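Local atomic coordinates of glutathione S-transferase (Rhodospirillum rubrum F11, PDB entry 4O7H), a protein that probably catalyses the conjugation of glutathione to electrophilic substrates. Residues 97-102 and 163-168; 103-108 and 138-143. All coordinates share one frame; numbering follows the deposited sequence.

Contact 1: residues 97-102 and 163-168; sequences WFDRKF and DITAAC
The ring of Phe98 lies flat against Ala166. CB of Ala166 sits 3.5 Å from the centroid of the Phe98 ring and only 4° off its normal. This is a CH-pi contact straight over the middle of the face. The opposite face is taken by CD1 of Trp97, again over the ring centre, so the Phe98 ring is sandwiched between its own helix neighbour and the facing helix. The first torsion of Phe98 (chi1 -73°) sets CG beside the backbone N, with the ring alongside helix 161-175. The small side chain of Ala166 is consistent with the close approach of the backbones here: CA of Phe98 and CA of Ala166 are 5.8 Å apart.

Beside this CH-pi contact, the side chains of Asp99 and Thr165 cross at about a right angle. The methyl of Thr165 does the touching. CG2 of Thr165 lies 3.2 Å from OD1 of Asp99 and 3.7 Å from CB of Phe98. The hydroxyl is on another branch: OG1 of Thr165 bonds to Lys15 and to the carbonyl of Tyr161. OD2 of Asp99 accepts from NE1 of Trp65 and forms a salt bridge with Lys15. Lys15 thus joins both side chains from helix 11-22.

The axes of 97-102 and 163-168 run 37° apart and approach to 9.2 Å. Ala166 also touches Trp190, which brings in helix 185-195. This is the buried helix packing of the all-helical C-terminal domain of the glutathione S-transferase fold, here next to the thioredoxin-like domain that supplies Lys15 and Trp65.

Contact 2: residues 103-108 and 138-143; sequences NREVTE and HTHLRY
Glu105 reaches across from helix 85-119 to the ring of His140 on helix 127-150. Its chain is extended beyond CG (chi2 178°), which carries the carboxylate over to the facing helix. NE2 of His140 donates to OE1 of Glu105 at 2.8 Å, with a nearly straight N-H...O angle of 163°. The acceptor lies close to the ring plane, at the ring edge. On the carboxylate side, the donor comes to the anti side of OE1 and well out of the carboxylate plane. The other oxygen, OE2 of Glu105, forms a salt bridge with Lys101 one turn earlier.

Val106 follows and adds a looser apolar contact. Its CG2 lies 4.0 Å from CD2 of His140 and meets the ring obliquely. The two side chains slide past each other in opposite directions.

The His140 ring is held at both nitrogens, since ND1 is hydrogen-bonded to NE1 of Trp97. It also meets the ring of Phe102 edge-to-face. These bonds fix its rotation. A leucine in its place would probably leave both OE1 of Glu105 and NE1 of Trp97 without their mates inside this buried contact.

With NE2 as donor and ND1 facing an indole N-H, the pattern fits a neutral imidazole protonated at NE2. The carboxylate probably polarises the NE2-H bond and favours the proton on NE2, while Lys101 probably draws part of the carboxylate charge toward OE2.

Contacts 1 and 2 use consecutive turns of helix 85-119, and their centres are 9 Å apart. Contact 1 joins that helix to helix 161-175, and contact 2 joins it to helix 127-150. Along the chain, contact 2 is nested inside the loop closed by contact 1. The two also touch directly: O of Phe98 lies 2.9 Å from N of Asn103, a probable hydrogen bond that carries the helix from one contact into the other, and CZ2 of Trp97 lies 3.6 Å from CD2 of Tyr143. Contact 1 lies near the chain centre, about 7 Å from it, against about 13 Å for contact 2. Both border the second subunit, where Arg100 pairs with Glu47 and Asp63 of that subunit, and Arg104 with its Glu108.

Contact 1: residues 97-102 and 163-168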
# COMPACT_ATOMS: atom_id res chain seq x y z
N TRP A 97 3.33 -7.74 0.44
CA TRP A 97 4.76 -8.09 0.39
C TRP A 97 5.41 -7.46 -0.87
O TRP A 97 6.49 -6.84 -0.79
CB TRP A 97 4.92 -9.58 0.32
CG TRP A 97 6.35 -9.98 0.23
CD1 TRP A 97 7.11 -10.03 -0.90
CD2 TRP A 97 7.20 -10.42 1.31
NE1 TRP A 97 8.38 -10.43 -0.60
CE2 TRP A 97 8.44 -10.71 0.75
CE3 TRP A 97 7.01 -10.61 2.68
CZ2 TRP A 97 9.52 -11.17 1.52
CZ3 TRP A 97 8.05 -11.06 3.43
CH2 TRP A 97 9.29 -11.35 2.86
N PHE A 98 4.75 -7.59 -1.99
CA PHE A 98 5.35 -7.10 -3.24
C PHE A 98 5.11 -5.64 -3.43
O PHE A 98 6.03 -4.91 -3.84
CB PHE A 98 4.86 -7.95 -4.45
CG PHE A 98 5.51 -9.29 -4.44
CD1 PHE A 98 6.80 -9.47 -4.90
CD2 PHE A 98 4.84 -10.34 -3.86
CE1 PHE A 98 7.41 -10.73 -4.78
CE2 PHE A 98 5.46 -11.58 -3.71
CZ PHE A 98 6.73 -11.75 -4.19
N ASP A 99 3.90 -5.13 -3.14
CA ASP A 99 3.67 -3.69 -3.38
C ASP A 99 4.33 -2.76 -2.33
O ASP A 99 4.47 -1.56 -2.58
CB ASP A 99 2.17 -3.37 -3.49
CG ASP A 99 1.58 -3.68 -4.84
OD1 ASP A 99 2.30 -3.76 -5.90
OD2 ASP A 99 0.34 -3.92 -4.91
N ARG A 100 4.71 -3.29 -1.18
CA ARG A 100 5.52 -2.55 -0.19
C ARG A 100 6.98 -2.99 -0.19
O ARG A 100 7.86 -2.17 -0.47
CB ARG A 100 4.93 -2.69 1.26
CG ARG A 100 5.80 -2.11 2.35
CD ARG A 100 5.08 -1.96 3.74
NE ARG A 100 4.56 -3.25 4.15
CZ ARG A 100 3.28 -3.57 4.30
NH1 ARG A 100 2.33 -2.68 4.08
NH2 ARG A 100 2.96 -4.81 4.60
N LYS A 101 7.25 -4.19 0.28
CA LYS A 101 8.63 -4.65 0.56
C LYS A 101 9.43 -4.80 -0.75
O LYS A 101 10.52 -4.23 -0.89
CB LYS A 101 8.67 -5.92 1.39
CG LYS A 101 10.03 -6.28 1.87
CD LYS A 101 10.05 -7.60 2.62
CE LYS A 101 11.45 -8.16 2.81
NZ LYS A 101 12.27 -7.36 3.77
N PHE A 102 8.94 -5.59 -1.69
CA PHE A 102 9.65 -5.73 -2.95
C PHE A 102 9.75 -4.39 -3.63
O PHE A 102 10.81 -4.01 -4.17
CB PHE A 102 8.95 -6.77 -3.85
CG PHE A 102 9.70 -7.10 -5.13
CD1 PHE A 102 9.73 -6.23 -6.19
CD2 PHE A 102 10.30 -8.32 -5.26
CE1 PHE A 102 10.40 -6.56 -7.34
CE2 PHE A 102 10.95 -8.67 -6.41
CZ PHE A 102 11.01 -7.79 -7.46
N ASP A 163 0.11 -13.57 -7.47
CA ASP A 163 0.95 -13.90 -8.63
C ASP A 163 1.04 -12.71 -9.59
O ASP A 163 2.12 -12.38 -10.10
CB ASP A 163 0.35 -15.07 -9.40
CG ASP A 163 0.15 -16.29 -8.54
OD1 ASP A 163 1.11 -17.10 -8.42
OD2 ASP A 163 -0.99 -16.42 -7.98
N ILE A 164 -0.09 -12.03 -9.78
CA ILE A 164 -0.11 -10.93 -10.74
C ILE A 164 0.82 -9.80 -10.26
O ILE A 164 1.64 -9.28 -11.02
CB ILE A 164 -1.50 -10.41 -10.95
CG1 ILE A 164 -2.37 -11.49 -11.65
CG2 ILE A 164 -1.48 -9.20 -11.86
CD1 ILE A 164 -3.82 -11.13 -11.63
N THR A 165 0.71 -9.45 -8.99
CA THR A 165 1.50 -8.37 -8.41
C THR A 165 3.01 -8.70 -8.50
O THR A 165 3.79 -7.90 -9.01
CB THR A 165 1.07 -8.09 -6.95
OG1 THR A 165 -0.36 -7.83 -6.91
CG2 THR A 165 1.84 -6.89 -6.39
N ALA A 166 3.38 -9.88 -8.02
CA ALA A 166 4.78 -10.29 -8.02
C ALA A 166 5.36 -10.32 -9.48
O ALA A 166 6.47 -9.79 -9.74
CB ALA A 166 4.94 -11.67 -7.38
N ALA A 167 4.59 -10.85 -10.42
CA ALA A 167 5.04 -11.00 -11.79
C ALA A 167 5.13 -9.62 -12.44
O ALA A 167 6.02 -9.39 -13.28
CB ALA A 167 4.10 -11.92 -12.58
N CYS A 168 4.23 -8.70 -12.08
CA CYS A 168 4.23 -7.37 -12.72
C CYS A 168 5.46 -6.59 -12.23
O CYS A 168 6.14 -5.92 -13.03
CB CYS A 168 2.95 -6.62 -12.50
SG CYS A 168 1.63 -7.24 -13.54

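Contact 2: residues 103-108 and 138-143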
# COMPACT_ATOMS: atom_id res chain seq x y z
N ASN A 103 8.65 -3.63 -3.62
CA ASN A 103 8.62 -2.35 -4.28
C ASN A 103 9.70 -1.41 -3.74
O ASN A 103 10.36 -0.73 -4.52
CB ASN A 103 7.25 -1.72 -4.15
CG ASN A 103 7.14 -0.41 -4.89
OD1 ASN A 103 7.30 -0.35 -6.10
ND2 ASN A 103 6.95 0.69 -4.13
N ARG A 104 9.82 -1.35 -2.42
CA ARG A 104 10.77 -0.41 -1.81
C ARG A 104 12.21 -0.86 -2.00
O ARG A 104 13.10 -0.02 -2.16
CB ARG A 104 10.44 -0.18 -0.31
CG ARG A 104 9.14 0.61 -0.15
CD ARG A 104 9.17 2.09 -0.61
NE ARG A 104 10.08 2.92 0.21
CZ ARG A 104 9.74 3.47 1.38
NH1 ARG A 104 8.51 3.33 1.86
NH2 ARG A 104 10.62 4.18 2.06
N GLU A 105 12.44 -2.17 -1.95
CA GLU A 105 13.78 -2.74 -1.92
C GLU A 105 14.36 -2.95 -3.32
O GLU A 105 15.59 -3.04 -3.47
CB GLU A 105 13.78 -4.07 -1.17
CG GLU A 105 13.49 -3.92 0.32
CD GLU A 105 13.43 -5.22 1.12
OE1 GLU A 105 13.55 -6.33 0.58
OE2 GLU A 105 13.30 -5.14 2.38
N VAL A 106 13.49 -3.09 -4.32
CA VAL A 106 13.91 -3.50 -5.66
C VAL A 106 13.32 -2.61 -6.78
O VAL A 106 14.00 -1.96 -7.56
CB VAL A 106 13.54 -4.99 -5.90
CG1 VAL A 106 14.06 -5.42 -7.27
CG2 VAL A 106 14.05 -5.94 -4.80
N THR A 107 11.99 -2.60 -6.91
CA THR A 107 11.36 -1.89 -7.99
C THR A 107 11.64 -0.39 -8.03
O THR A 107 12.04 0.16 -9.08
CB THR A 107 9.84 -2.09 -7.95
OG1 THR A 107 9.58 -3.49 -7.77
CG2 THR A 107 9.25 -1.63 -9.29
N GLU A 108 11.44 0.29 -6.90
CA GLU A 108 11.67 1.72 -6.87
C GLU A 108 13.07 2.10 -7.30
O GLU A 108 13.20 2.89 -8.21
CB GLU A 108 11.39 2.33 -5.50
CG GLU A 108 9.93 2.62 -5.31
CD GLU A 108 9.62 3.38 -4.02
OE1 GLU A 108 10.51 3.59 -3.18
OE2 GLU A 108 8.45 3.72 -3.87
N HIS A 138 17.48 -11.04 -4.97
CA HIS A 138 17.73 -12.43 -4.61
C HIS A 138 16.85 -12.95 -3.42
O HIS A 138 16.36 -14.06 -3.47
CB HIS A 138 19.20 -12.62 -4.25
CG HIS A 138 20.11 -12.62 -5.43
ND1 HIS A 138 20.37 -13.75 -6.17
CD2 HIS A 138 20.83 -11.63 -5.99
CE1 HIS A 138 21.20 -13.46 -7.14
NE2 HIS A 138 21.49 -12.18 -7.06
N THR A 139 16.72 -12.17 -2.37
CA THR A 139 15.95 -12.58 -1.18
C THR A 139 14.51 -12.83 -1.56
O THR A 139 13.89 -13.80 -1.12
CB THR A 139 16.00 -11.49 -0.11
OG1 THR A 139 17.37 -11.06 0.07
CG2 THR A 139 15.44 -11.99 1.17
N HIS A 140 13.99 -11.95 -2.41
CA HIS A 140 12.61 -12.12 -2.91
C HIS A 140 12.40 -13.32 -3.79
O HIS A 140 11.36 -13.99 -3.71
CB HIS A 140 12.14 -10.86 -3.59
CG HIS A 140 11.99 -9.74 -2.63
ND1 HIS A 140 10.84 -9.56 -1.88
CD2 HIS A 140 12.86 -8.78 -2.23
CE1 HIS A 140 11.02 -8.54 -1.06
NE2 HIS A 140 12.24 -8.07 -1.23
N LEU A 141 13.36 -13.55 -4.70
CA LEU A 141 13.30 -14.74 -5.52
C LEU A 141 13.41 -16.02 -4.72
O LEU A 141 12.73 -16.97 -5.06
CB LEU A 141 14.34 -14.72 -6.62
CG LEU A 141 14.03 -13.69 -7.71
CD1 LEU A 141 15.30 -13.38 -8.49
CD2 LEU A 141 12.90 -14.12 -8.64
N ARG A 142 14.22 -16.03 -3.66
CA ARG A 142 14.29 -17.21 -2.80
C ARG A 142 12.95 -17.48 -2.12
O ARG A 142 12.51 -18.65 -1.97
CB ARG A 142 15.40 -17.07 -1.72
CG ARG A 142 16.82 -17.13 -2.25
CD ARG A 142 17.84 -17.48 -1.14
NE ARG A 142 17.88 -16.47 -0.11
CZ ARG A 142 18.59 -15.35 -0.19
NH1 ARG A 142 19.32 -15.10 -1.27
NH2 ARG A 142 18.54 -14.47 0.80
N TYR A 143 12.26 -16.41 -1.72
CA TYR A 143 10.96 -16.56 -1.09
C TYR A 143 9.91 -17.08 -2.04
O TYR A 143 9.11 -17.93 -1.72
CB TYR A 143 10.53 -15.21 -0.47
CG TYR A 143 9.31 -15.27 0.37
CD1 TYR A 143 9.12 -16.31 1.28
CD2 TYR A 143 8.33 -14.31 0.26
CE1 TYR A 143 7.98 -16.36 2.07
CE2 TYR A 143 7.20 -14.34 1.05
CZ TYR A 143 7.03 -15.36 1.96
OH TYR A 143 5.91 -15.47 2.71